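Local coordinates for protein glutathione reductase (Bartonella henselae, PDB 3O0H) that probably catalyses the NADPH-dependent reduction of glutathione disulfide to glutathione, using a tightly bound FAD as the electron relay, at residues T261-V267 against C276-V280; W322-T328 against D340-F344; E370-L376 against V423-G429. One frame throughout, in Å; residues are numbered along the deposited sequence.

Interaction 1: residues T261-V267 against C276-V280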
loop_
_atom_site.group_PDB
_atom_site.type_symbol
_atom_site.label_atom_id
_atom_site.label_comp_id
_atom_site.label_asym_id
_atom_site.label_seq_id
_atom_site.Cartn_x
_atom_site.Cartn_y
_atom_site.Cartn_z
ATOM N N THR B 261 1.042 7.313 -44.407
ATOM C CA THR B 261 1.776 8.378 -45.113
ATOM C C THR B 261 3.239 8.170 -44.754
ATOM O O THR B 261 3.552 7.375 -43.874
ATOM C CB THR B 261 1.272 9.789 -44.742
ATOM O OG1 THR B 261 1.649 10.107 -43.398
ATOM C CG2 THR B 261 -0.258 9.873 -44.857
ATOM N N GLU B 262 4.143 8.857 -45.433
ATOM C CA GLU B 262 5.581 8.616 -45.258
ATOM C C GLU B 262 6.086 8.922 -43.842
ATOM O O GLU B 262 6.978 8.239 -43.349
ATOM C CB GLU B 262 6.360 9.464 -46.265
ATOM C CG GLU B 262 7.878 9.352 -46.173
ATOM C CD GLU B 262 8.564 10.403 -47.027
ATOM O OE1 GLU B 262 7.877 10.983 -47.903
ATOM O OE2 GLU B 262 9.774 10.650 -46.814
ATOM N N ASN B 263 5.534 9.952 -43.204
ATOM C CA ASN B 263 6.014 10.388 -41.869
ATOM C C ASN B 263 5.121 10.020 -40.683
ATOM O O ASN B 263 5.446 10.346 -39.520
ATOM C CB ASN B 263 6.272 11.906 -41.893
ATOM C CG ASN B 263 7.336 12.291 -42.890
ATOM O OD1 ASN B 263 7.201 13.274 -43.637
ATOM N ND2 ASN B 263 8.398 11.506 -42.937
ATOM N N CYS B 264 4.005 9.343 -40.962
ATOM C CA CYS B 264 3.037 8.965 -39.936
ATOM C C CYS B 264 1.774 8.346 -40.488
ATOM O O CYS B 264 1.438 8.494 -41.655
ATOM C CB CYS B 264 2.602 10.172 -39.067
ATOM S SG CYS B 264 2.152 11.677 -39.996
ATOM N N TYR B 265 1.061 7.650 -39.606
ATOM C CA TYR B 265 -0.260 7.143 -39.916
ATOM C C TYR B 265 -1.279 8.232 -39.642
ATOM O O TYR B 265 -1.317 8.812 -38.548
ATOM C CB TYR B 265 -0.568 5.916 -39.061
ATOM C CG TYR B 265 0.375 4.779 -39.346
ATOM C CD1 TYR B 265 0.214 4.003 -40.477
ATOM C CD2 TYR B 265 1.444 4.507 -38.515
ATOM C CE1 TYR B 265 1.057 2.995 -40.760
ATOM C CE2 TYR B 265 2.302 3.459 -38.785
ATOM C CZ TYR B 265 2.095 2.710 -39.919
ATOM O OH TYR B 265 2.926 1.673 -40.245
ATOM N N ASN B 266 -2.131 8.460 -40.614
ATOM C CA ASN B 266 -3.157 9.459 -40.493
ATOM C C ASN B 266 -4.460 8.809 -40.035
ATOM O O ASN B 266 -5.058 8.004 -40.769
ATOM C CB ASN B 266 -3.346 10.166 -41.830
ATOM C CG ASN B 266 -3.917 11.536 -41.673
ATOM O OD1 ASN B 266 -3.501 12.279 -40.781
ATOM N ND2 ASN B 266 -4.875 11.897 -42.538
ATOM N N VAL B 267 -4.900 9.181 -38.845
ATOM C CA VAL B 267 -6.114 8.637 -38.281
ATOM C C VAL B 267 -7.234 9.613 -38.566
ATOM O O VAL B 267 -7.211 10.748 -38.074
ATOM C CB VAL B 267 -5.993 8.379 -36.771
ATOM C CG1 VAL B 267 -7.308 7.775 -36.233
ATOM C CG2 VAL B 267 -4.775 7.426 -36.442
ATOM N N CYS B 276 -2.282 12.647 -37.016
ATOM C CA CYS B 276 -1.151 11.945 -37.623
ATOM C C CYS B 276 -0.142 11.569 -36.549
ATOM O O CYS B 276 0.370 12.436 -35.834
ATOM C CB CYS B 276 -0.501 12.748 -38.777
ATOM S SG CYS B 276 0.117 11.618 -40.092
ATOM N N ALA B 277 0.110 10.263 -36.408
ATOM C CA ALA B 277 0.949 9.733 -35.333
ATOM C C ALA B 277 1.881 8.700 -35.879
ATOM O O ALA B 277 1.552 8.044 -36.851
ATOM C CB ALA B 277 0.062 9.103 -34.224
ATOM N N ASP B 278 3.038 8.525 -35.246
ATOM C CA ASP B 278 3.993 7.509 -35.665
ATOM C C ASP B 278 3.430 6.078 -35.584
ATOM O O ASP B 278 3.709 5.249 -36.434
ATOM C CB ASP B 278 5.263 7.584 -34.820
ATOM C CG ASP B 278 6.226 8.676 -35.261
ATOM O OD1 ASP B 278 5.987 9.409 -36.291
ATOM O OD2 ASP B 278 7.289 8.753 -34.581
ATOM N N ARG B 279 2.641 5.799 -34.550
ATOM C CA ARG B 279 2.009 4.488 -34.378
ATOM C C ARG B 279 0.582 4.704 -33.899
ATOM O O ARG B 279 0.271 5.735 -33.316
ATOM C CB ARG B 279 2.753 3.659 -33.349
ATOM C CG ARG B 279 4.186 3.309 -33.711
ATOM C CD ARG B 279 4.261 2.321 -34.885
ATOM N NE ARG B 279 5.631 1.944 -35.239
ATOM C CZ ARG B 279 6.285 2.333 -36.344
ATOM N NH1 ARG B 279 5.736 3.166 -37.226
ATOM N NH2 ARG B 279 7.523 1.911 -36.565
ATOM N N VAL B 280 -0.263 3.722 -34.180
ATOM C CA VAL B 280 -1.642 3.730 -33.790
ATOM C C VAL B 280 -1.928 2.386 -33.098
ATOM O O VAL B 280 -1.680 1.331 -33.678
ATOM C CB VAL B 280 -2.548 3.877 -34.992
ATOM C CG1 VAL B 280 -4.015 3.858 -34.535
ATOM C CG2 VAL B 280 -2.213 5.156 -35.772
#
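The carbonyl O of Ala277 takes the amide of Tyr265 at 2.8 Å (Tyr265 N to Ala277 O), and the return bond from Ala277 N to Tyr265 O is the straighter of the two, at 164°. These two bonds make Tyr265 and Ala277 an antiparallel hydrogen-bonded pair. Next to it, Asn266 and Cys276 form a non-hydrogen-bonded pair, where Cys276 CA also sends a CA-H...O contact to Tyr265 O. Across the same ladder runs the Cys264-Cys276 disulfide, its chi3 near 100°. It joins residues that are not directly paired, and Cys264 SG reaches its partner from between the backbone N and carbonyl carbon (chi1 47°). The Tyr265 ring turns the CD2-CE2 side of its edge to the backbone of Asp278, with Asp278 O 3.2 Å from Tyr265 CD2. The same carbonyl accepts Arg279 NH1, which stands above the carbonyl plane beside the ring edge. Val267 and Val280 meet tip to tip, their CG2 methyls a tight 3.5 Å apart. Asp278, between strands 274-277 and 279-282, binds the Lys192 amide through OD2, just before strand 193-197. The covalent link thus reinforces the hairpin's backbone hydrogen bonds and should limit fraying at its partly exposed end.

Interaction 2: residues W322-T328 against D340-F344; sequences WAVGDVT and DAMCF. With FAD (flavin-adenine dinucleotide), chain H.
Asp340 and Gly325 make the polar link between helix 334-349 and the loop that follows strand 321-323: Gly325 N donates to Asp340 OD2 at 2.9 Å, and the oxygen accepts on its anti lone pair, which points away from the other carboxylate oxygen. Asp340 CG, beside its backbone N (chi1 -75°), carries the carboxylate to this amide. Asp340 CB lies against Val324 CB, 3.6 Å away. Val324 CG1 continues the apolar seam along the turn from Asp340 to Phe344 CB. At the far end the CD1-CE1 edge of Phe344 stands over one face of Trp322, in a T-shaped stack on the five-membered ring with the planes 68° apart. Phe344 CD1 comes within 3.5 Å of Trp322 CG. Around this shell, His330 NE2 shares Asp340 OD2 and Tyr358 OH binds OD1, so both carboxylate oxygens are fixed. Leu159 of strand 158-160 touches Trp322, Val324 and Phe344. Beyond Gly325 the chain enters a 3-10 turn in which Gly325 O accepts both the amide and the hydroxyl of Thr328, the latter at 2.8 Å from OG1. The turn presents Asp326 to the cofactor: Asp326 N donates to FAD O2P at 2.9 Å and Asp326 OD1 accepts FAD O3'. Gly325 CA lies 3.4 Å from FAD O2P, so the backbone itself approaches the phosphate. A Gly-Asp pair just after a strand, its aspartate bound to a phosphate oxygen and a ribityl hydroxyl of FAD, with a helix packed alongside, is characteristic of the FAD-binding domain of the pyridine nucleotide-disulphide oxidoreductases.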
loop_
_atom_site.group_PDB
_atom_site.type_symbol
_atom_site.label_atom_id
_atom_site.label_comp_id
_atom_site.label_asym_id
_atom_site.label_seq_id
_atom_site.Cartn_x
_atom_site.Cartn_y
_atom_site.Cartn_z
ATOM N N TRP B 322 -15.373 -29.061 -19.525
ATOM C CA TRP B 322 -15.442 -27.941 -18.585
ATOM C C TRP B 322 -14.758 -26.774 -19.248
ATOM O O TRP B 322 -14.137 -26.955 -20.287
ATOM C CB TRP B 322 -14.731 -28.291 -17.270
ATOM C CG TRP B 322 -15.463 -29.248 -16.293
ATOM C CD1 TRP B 322 -16.160 -28.885 -15.157
ATOM C CD2 TRP B 322 -15.471 -30.668 -16.320
ATOM N NE1 TRP B 322 -16.616 -29.980 -14.514
ATOM C CE2 TRP B 322 -16.218 -31.101 -15.196
ATOM C CE3 TRP B 322 -14.920 -31.619 -17.173
ATOM C CZ2 TRP B 322 -16.438 -32.442 -14.906
ATOM C CZ3 TRP B 322 -15.131 -32.952 -16.894
ATOM C CH2 TRP B 322 -15.897 -33.365 -15.768
ATOM N N ALA B 323 -14.877 -25.570 -18.677
ATOM C CA ALA B 323 -14.184 -24.372 -19.223
ATOM C C ALA B 323 -13.935 -23.411 -18.067
ATOM O O ALA B 323 -14.744 -23.359 -17.128
ATOM C CB ALA B 323 -15.013 -23.666 -20.326
ATOM N N VAL B 324 -12.834 -22.660 -18.132
ATOM C CA VAL B 324 -12.423 -21.730 -17.086
ATOM C C VAL B 324 -11.891 -20.470 -17.763
ATOM O O VAL B 324 -11.387 -20.534 -18.902
ATOM C CB VAL B 324 -11.320 -22.356 -16.179
ATOM C CG1 VAL B 324 -11.906 -23.513 -15.382
ATOM C CG2 VAL B 324 -10.099 -22.847 -16.997
ATOM N N GLY B 325 -12.004 -19.338 -17.076
ATOM C CA GLY B 325 -11.311 -18.149 -17.488
ATOM C C GLY B 325 -12.085 -17.261 -18.369
ATOM O O GLY B 325 -13.314 -17.355 -18.395
ATOM N N ASP B 326 -11.357 -16.458 -19.179
ATOM C CA ASP B 326 -11.964 -15.432 -20.041
ATOM C C ASP B 326 -12.939 -16.063 -21.023
ATOM O O ASP B 326 -13.982 -15.466 -21.362
ATOM C CB ASP B 326 -10.887 -14.666 -20.838
ATOM C CG ASP B 326 -10.025 -13.741 -19.996
ATOM O OD1 ASP B 326 -10.213 -13.640 -18.765
ATOM O OD2 ASP B 326 -9.110 -13.098 -20.614
ATOM N N VAL B 327 -12.658 -17.306 -21.447
ATOM C CA VAL B 327 -13.490 -17.929 -22.470
ATOM C C VAL B 327 -14.965 -18.144 -22.027
ATOM O O VAL B 327 -15.868 -18.296 -22.859
ATOM C CB VAL B 327 -12.857 -19.279 -22.948
ATOM C CG1 VAL B 327 -13.062 -20.437 -21.878
ATOM C CG2 VAL B 327 -13.443 -19.665 -24.329
ATOM N N THR B 328 -15.221 -18.101 -20.718
ATOM C CA THR B 328 -16.533 -18.358 -20.173
ATOM C C THR B 328 -17.357 -17.089 -20.106
ATOM O O THR B 328 -18.527 -17.129 -19.724
ATOM C CB THR B 328 -16.455 -19.010 -18.757
ATOM O OG1 THR B 328 -15.946 -18.063 -17.804
ATOM C CG2 THR B 328 -15.560 -20.269 -18.779
ATOM N N ASP B 340 -11.383 -19.883 -11.006
ATOM C CA ASP B 340 -12.151 -20.849 -11.841
ATOM C C ASP B 340 -11.436 -22.221 -11.875
ATOM O O ASP B 340 -12.065 -23.262 -11.712
ATOM C CB ASP B 340 -12.274 -20.365 -13.273
ATOM C CG ASP B 340 -13.294 -19.221 -13.481
ATOM O OD1 ASP B 340 -14.028 -18.849 -12.566
ATOM O OD2 ASP B 340 -13.346 -18.713 -14.628
ATOM N N ALA B 341 -10.117 -22.206 -12.111
ATOM C CA ALA B 341 -9.326 -23.441 -12.214
ATOM C C ALA B 341 -9.371 -24.230 -10.938
ATOM O O ALA B 341 -9.526 -25.458 -10.966
ATOM C CB ALA B 341 -7.843 -23.154 -12.646
ATOM N N MET B 342 -9.272 -23.529 -9.802
ATOM C CA MET B 342 -9.335 -24.200 -8.516
ATOM C C MET B 342 -10.701 -24.832 -8.322
ATOM O O MET B 342 -10.802 -25.941 -7.788
ATOM C CB MET B 342 -9.051 -23.245 -7.347
ATOM C CG MET B 342 -7.701 -22.462 -7.434
ATOM S SD MET B 342 -6.284 -23.543 -7.291
ATOM C CE MET B 342 -6.190 -23.690 -5.474
ATOM N N CYS B 343 -11.745 -24.110 -8.711
ATOM C CA CYS B 343 -13.108 -24.638 -8.613
ATOM C C CYS B 343 -13.268 -25.865 -9.498
ATOM O O CYS B 343 -13.880 -26.863 -9.097
ATOM C CB CYS B 343 -14.126 -23.553 -8.991
ATOM S SG CYS B 343 -14.194 -22.228 -7.778
ATOM N N PHE B 344 -12.692 -25.809 -10.698
ATOM C CA PHE B 344 -12.776 -26.939 -11.633
ATOM C C PHE B 344 -12.118 -28.198 -11.074
ATOM O O PHE B 344 -12.705 -29.252 -11.125
ATOM C CB PHE B 344 -12.161 -26.580 -12.999
ATOM C CG PHE B 344 -11.707 -27.764 -13.776
ATOM C CD1 PHE B 344 -12.632 -28.594 -14.415
ATOM C CD2 PHE B 344 -10.360 -28.110 -13.813
ATOM C CE1 PHE B 344 -12.199 -29.732 -15.128
ATOM C CE2 PHE B 344 -9.927 -29.231 -14.522
ATOM C CZ PHE B 344 -10.849 -30.041 -15.183
HETATM P PA FAD H . -5.147 -16.793 -21.263
HETATM O O1A FAD H . -5.359 -15.733 -22.301
HETATM O O2A FAD H . -4.175 -16.412 -20.180
HETATM O O5B FAD H . -4.686 -18.186 -21.894
HETATM C C5B FAD H . -5.260 -18.763 -23.048
HETATM C C4B FAD H . -4.138 -19.527 -23.720
HETATM O O4B FAD H . -4.644 -20.435 -24.687
HETATM C C3B FAD H . -3.133 -18.640 -24.446
HETATM O O3B FAD H . -1.802 -18.953 -24.021
HETATM C C2B FAD H . -3.319 -18.979 -25.913
HETATM O O2B FAD H . -2.097 -18.918 -26.609
HETATM C C1B FAD H . -3.811 -20.386 -25.888
HETATM N N9A FAD H . -4.769 -20.883 -26.889
HETATM C C8A FAD H . -5.942 -20.311 -27.284
HETATM N N7A FAD H . -6.575 -21.168 -28.101
HETATM C C5A FAD H . -5.795 -22.284 -28.212
HETATM C C6A FAD H . -5.971 -23.490 -28.836
HETATM N N6A FAD H . -7.046 -23.769 -29.590
HETATM N N1A FAD H . -4.993 -24.449 -28.724
HETATM C C2A FAD H . -3.883 -24.198 -27.953
HETATM N N3A FAD H . -3.720 -23.020 -27.304
HETATM C C4A FAD H . -4.700 -22.112 -27.414
HETATM N N1 FAD H . -5.824 -9.185 -15.814
HETATM C C2 FAD H . -5.612 -8.852 -14.492
HETATM O O2 FAD H . -6.124 -9.498 -13.542
HETATM N N3 FAD H . -4.825 -7.809 -14.200
HETATM C C4 FAD H . -4.178 -7.063 -15.171
HETATM O O4 FAD H . -3.440 -6.147 -14.787
HETATM C C4X FAD H . -4.387 -7.391 -16.511
HETATM N N5 FAD H . -3.767 -6.707 -17.520
HETATM C C5X FAD H . -3.983 -7.113 -18.837
HETATM C C6 FAD H . -3.360 -6.396 -19.843
HETATM C C7 FAD H . -3.525 -6.759 -21.173
HETATM C C7M FAD H . -2.807 -5.949 -22.238
HETATM C C8 FAD H . -4.313 -7.848 -21.493
HETATM C C8M FAD H . -4.542 -8.241 -22.938
HETATM C C9 FAD H . -4.964 -8.556 -20.490
HETATM C C9A FAD H . -4.802 -8.182 -19.151
HETATM N N10 FAD H . -5.419 -8.861 -18.115
HETATM C C10 FAD H . -5.197 -8.485 -16.814
HETATM C "C1'" FAD H . -6.322 -10.006 -18.353
HETATM C "C2'" FAD H . -5.662 -11.353 -18.193
HETATM O "O2'" FAD H . -4.611 -11.455 -19.134
HETATM C "C3'" FAD H . -6.698 -12.414 -18.456
HETATM O "O3'" FAD H . -7.903 -12.210 -17.740
HETATM C "C4'" FAD H . -6.113 -13.789 -18.221
HETATM O "O4'" FAD H . -4.946 -13.930 -19.035
HETATM C "C5'" FAD H . -7.111 -14.876 -18.601
HETATM O "O5'" FAD H . -6.568 -16.184 -18.311
HETATM P P FAD H . -7.098 -17.386 -19.233
HETATM O O1P FAD H . -6.575 -18.700 -18.698
HETATM O O2P FAD H . -8.606 -17.320 -19.334
HETATM O O3P FAD H . -6.620 -17.126 -20.722
#

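Interaction 3: residues E370-L376 against V423-G429; sequences EIGTVGL and VGAHVLG
Val423 opens the pairing by accepting the amide of Leu376 on its carbonyl (Leu376 N to Val423 O, 3.0 Å). Val423 and Gly424 together face Val414 on the other neighbouring strand, a classic beta bulge. Gly424 lies close against Gly375, and its CA sends a CA-H...O contact to Leu376 O. Ala425 exchanges two backbone bonds with Val374 (Val374 N to Ala425 O and Ala425 N to Val374 O, both 2.9 Å), while its CB meets Val374 CG1 on the face covered by helix 432-444. His426 is gripped at both ring nitrogens. Its ND1 lies 2.7 Å from Thr373 OG1, which the side chain offers by holding this oxygen opposite the backbone N (chi1 -173°). On the other side, His426 NE2 donates to Leu376 O at 2.8 Å; the acceptor lies in the imidazole plane, although the nitrogen sits above the carbonyl plane. These two bonds should fix the ring's rotation. Val427 repeats the doubly bonded pattern with Gly372, its side chain turned back to helix 432-444. Leu428 points to the His426 face, where CD1 is 4.0 Å from Ile371 CG1 and Leu234 of helix 232-245 also packs. Gly429 N closes the ladder on Glu370 O at 2.9 Å. The almost exactly antiparallel strands, 179° between their directions, belong to the central antiparallel sheet characteristic of the dimerisation domain of this oxidoreductase family.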
loop_
_atom_site.group_PDB
_atom_site.type_symbol
_atom_site.label_atom_id
_atom_site.label_comp_id
_atom_site.label_asym_id
_atom_site.label_seq_id
_atom_site.Cartn_x
_atom_site.Cartn_y
_atom_site.Cartn_z
ATOM N N GLU B 370 -2.985 5.972 -10.537
ATOM C CA GLU B 370 -3.478 4.635 -10.374
ATOM C C GLU B 370 -4.861 4.645 -9.739
ATOM O O GLU B 370 -5.229 5.564 -8.986
ATOM C CB GLU B 370 -2.535 3.824 -9.460
ATOM C CG GLU B 370 -1.120 3.680 -9.931
ATOM C CD GLU B 370 -0.202 3.275 -8.775
ATOM O OE1 GLU B 370 -0.207 2.060 -8.448
ATOM O OE2 GLU B 370 0.475 4.185 -8.214
ATOM N N ILE B 371 -5.619 3.601 -10.060
ATOM C CA ILE B 371 -6.967 3.416 -9.565
ATOM C C ILE B 371 -7.096 2.025 -8.900
ATOM O O ILE B 371 -6.533 1.029 -9.394
ATOM C CB ILE B 371 -7.978 3.505 -10.728
ATOM C CG1 ILE B 371 -8.200 4.955 -11.124
ATOM C CG2 ILE B 371 -9.352 2.882 -10.360
ATOM C CD1 ILE B 371 -8.956 5.098 -12.508
ATOM N N GLY B 372 -7.833 1.999 -7.803
ATOM C CA GLY B 372 -8.323 0.785 -7.173
ATOM C C GLY B 372 -9.790 0.938 -6.823
ATOM O O GLY B 372 -10.261 2.019 -6.378
ATOM N N THR B 373 -10.554 -0.142 -7.001
ATOM C CA THR B 373 -11.994 -0.072 -6.779
ATOM C C THR B 373 -12.565 -1.454 -6.398
ATOM O O THR B 373 -12.118 -2.483 -6.904
ATOM C CB THR B 373 -12.714 0.490 -8.025
ATOM O OG1 THR B 373 -14.121 0.707 -7.748
ATOM C CG2 THR B 373 -12.510 -0.435 -9.242
ATOM N N VAL B 374 -13.491 -1.444 -5.476
ATOM C CA VAL B 374 -14.205 -2.661 -5.044
ATOM C C VAL B 374 -15.618 -2.299 -4.692
ATOM O O VAL B 374 -15.876 -1.264 -4.103
ATOM C CB VAL B 374 -13.456 -3.368 -3.841
ATOM C CG1 VAL B 374 -13.211 -2.442 -2.695
ATOM C CG2 VAL B 374 -14.160 -4.629 -3.375
ATOM N N GLY B 375 -16.549 -3.157 -5.056
ATOM C CA GLY B 375 -17.958 -2.927 -4.739
ATOM C C GLY B 375 -18.591 -1.815 -5.551
ATOM O O GLY B 375 -18.141 -1.501 -6.646
ATOM N N LEU B 376 -19.641 -1.231 -4.999
ATOM C CA LEU B 376 -20.519 -0.364 -5.765
ATOM C C LEU B 376 -20.012 1.063 -5.890
ATOM O O LEU B 376 -19.649 1.703 -4.895
ATOM C CB LEU B 376 -21.884 -0.315 -5.133
ATOM C CG LEU B 376 -22.648 -1.650 -5.076
ATOM C CD1 LEU B 376 -23.896 -1.436 -4.300
ATOM C CD2 LEU B 376 -22.928 -2.248 -6.507
ATOM N N VAL B 423 -20.274 -0.722 1.364
ATOM C CA VAL B 423 -20.649 -1.439 0.157
ATOM C C VAL B 423 -19.841 -1.090 -1.074
ATOM O O VAL B 423 -19.981 -1.750 -2.110
ATOM C CB VAL B 423 -22.130 -1.228 -0.176
ATOM C CG1 VAL B 423 -23.015 -1.764 1.000
ATOM C CG2 VAL B 423 -22.439 0.238 -0.500
ATOM N N GLY B 424 -19.013 -0.059 -0.987
ATOM C CA GLY B 424 -18.109 0.298 -2.084
ATOM C C GLY B 424 -16.915 1.096 -1.559
ATOM O O GLY B 424 -17.043 1.819 -0.571
ATOM N N ALA B 425 -15.768 0.968 -2.228
ATOM C CA ALA B 425 -14.574 1.711 -1.861
ATOM C C ALA B 425 -13.764 1.952 -3.144
ATOM O O ALA B 425 -13.527 1.015 -3.933
ATOM C CB ALA B 425 -13.712 0.936 -0.806
ATOM N N HIS B 426 -13.326 3.203 -3.297
ATOM C CA HIS B 426 -12.735 3.732 -4.529
ATOM C C HIS B 426 -11.549 4.616 -4.202
ATOM O O HIS B 426 -11.650 5.483 -3.345
ATOM C CB HIS B 426 -13.799 4.505 -5.310
ATOM C CG HIS B 426 -15.080 3.756 -5.406
ATOM N ND1 HIS B 426 -15.220 2.629 -6.190
ATOM C CD2 HIS B 426 -16.247 3.898 -4.728
ATOM C CE1 HIS B 426 -16.434 2.137 -6.017
ATOM N NE2 HIS B 426 -17.087 2.906 -5.155
ATOM N N VAL B 427 -10.421 4.386 -4.874
ATOM C CA VAL B 427 -9.162 5.002 -4.515
ATOM C C VAL B 427 -8.481 5.410 -5.814
ATOM O O VAL B 427 -8.468 4.647 -6.792
ATOM C CB VAL B 427 -8.258 4.049 -3.727
ATOM C CG1 VAL B 427 -6.916 4.709 -3.292
ATOM C CG2 VAL B 427 -8.946 3.459 -2.493
ATOM N N LEU B 428 -7.923 6.604 -5.818
ATOM C CA LEU B 428 -7.116 7.073 -6.925
ATOM C C LEU B 428 -5.915 7.785 -6.372
ATOM O O LEU B 428 -6.077 8.667 -5.541
ATOM C CB LEU B 428 -7.940 7.965 -7.841
ATOM C CG LEU B 428 -7.117 8.683 -8.914
ATOM C CD1 LEU B 428 -7.959 8.805 -10.150
ATOM C CD2 LEU B 428 -6.596 10.034 -8.442
ATOM N N GLY B 429 -4.723 7.449 -6.880
ATOM C CA GLY B 429 -3.473 7.982 -6.434
ATOM C C GLY B 429 -2.482 6.848 -6.189
ATOM O O GLY B 429 -2.686 5.680 -6.582
#

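The three contacts follow one another along the chain without touching, their nearest atoms about 16 to 22 Å apart. Interactions 2 and 3 are buried, whereas interaction 1 is partly buried and lies about 28 Å from the chain's centre. Interactions 1 and 3 both pair antiparallel strands, but the first joins a short hairpin with a covalent bridge and the other runs a long ladder inside a sheet, with a histidine fastened across it. Interaction 2 instead sets a helix against a strand end and loop; it depends on a carboxylate, an aromatic pair and small apolar contacts, and it alone meets FAD directly.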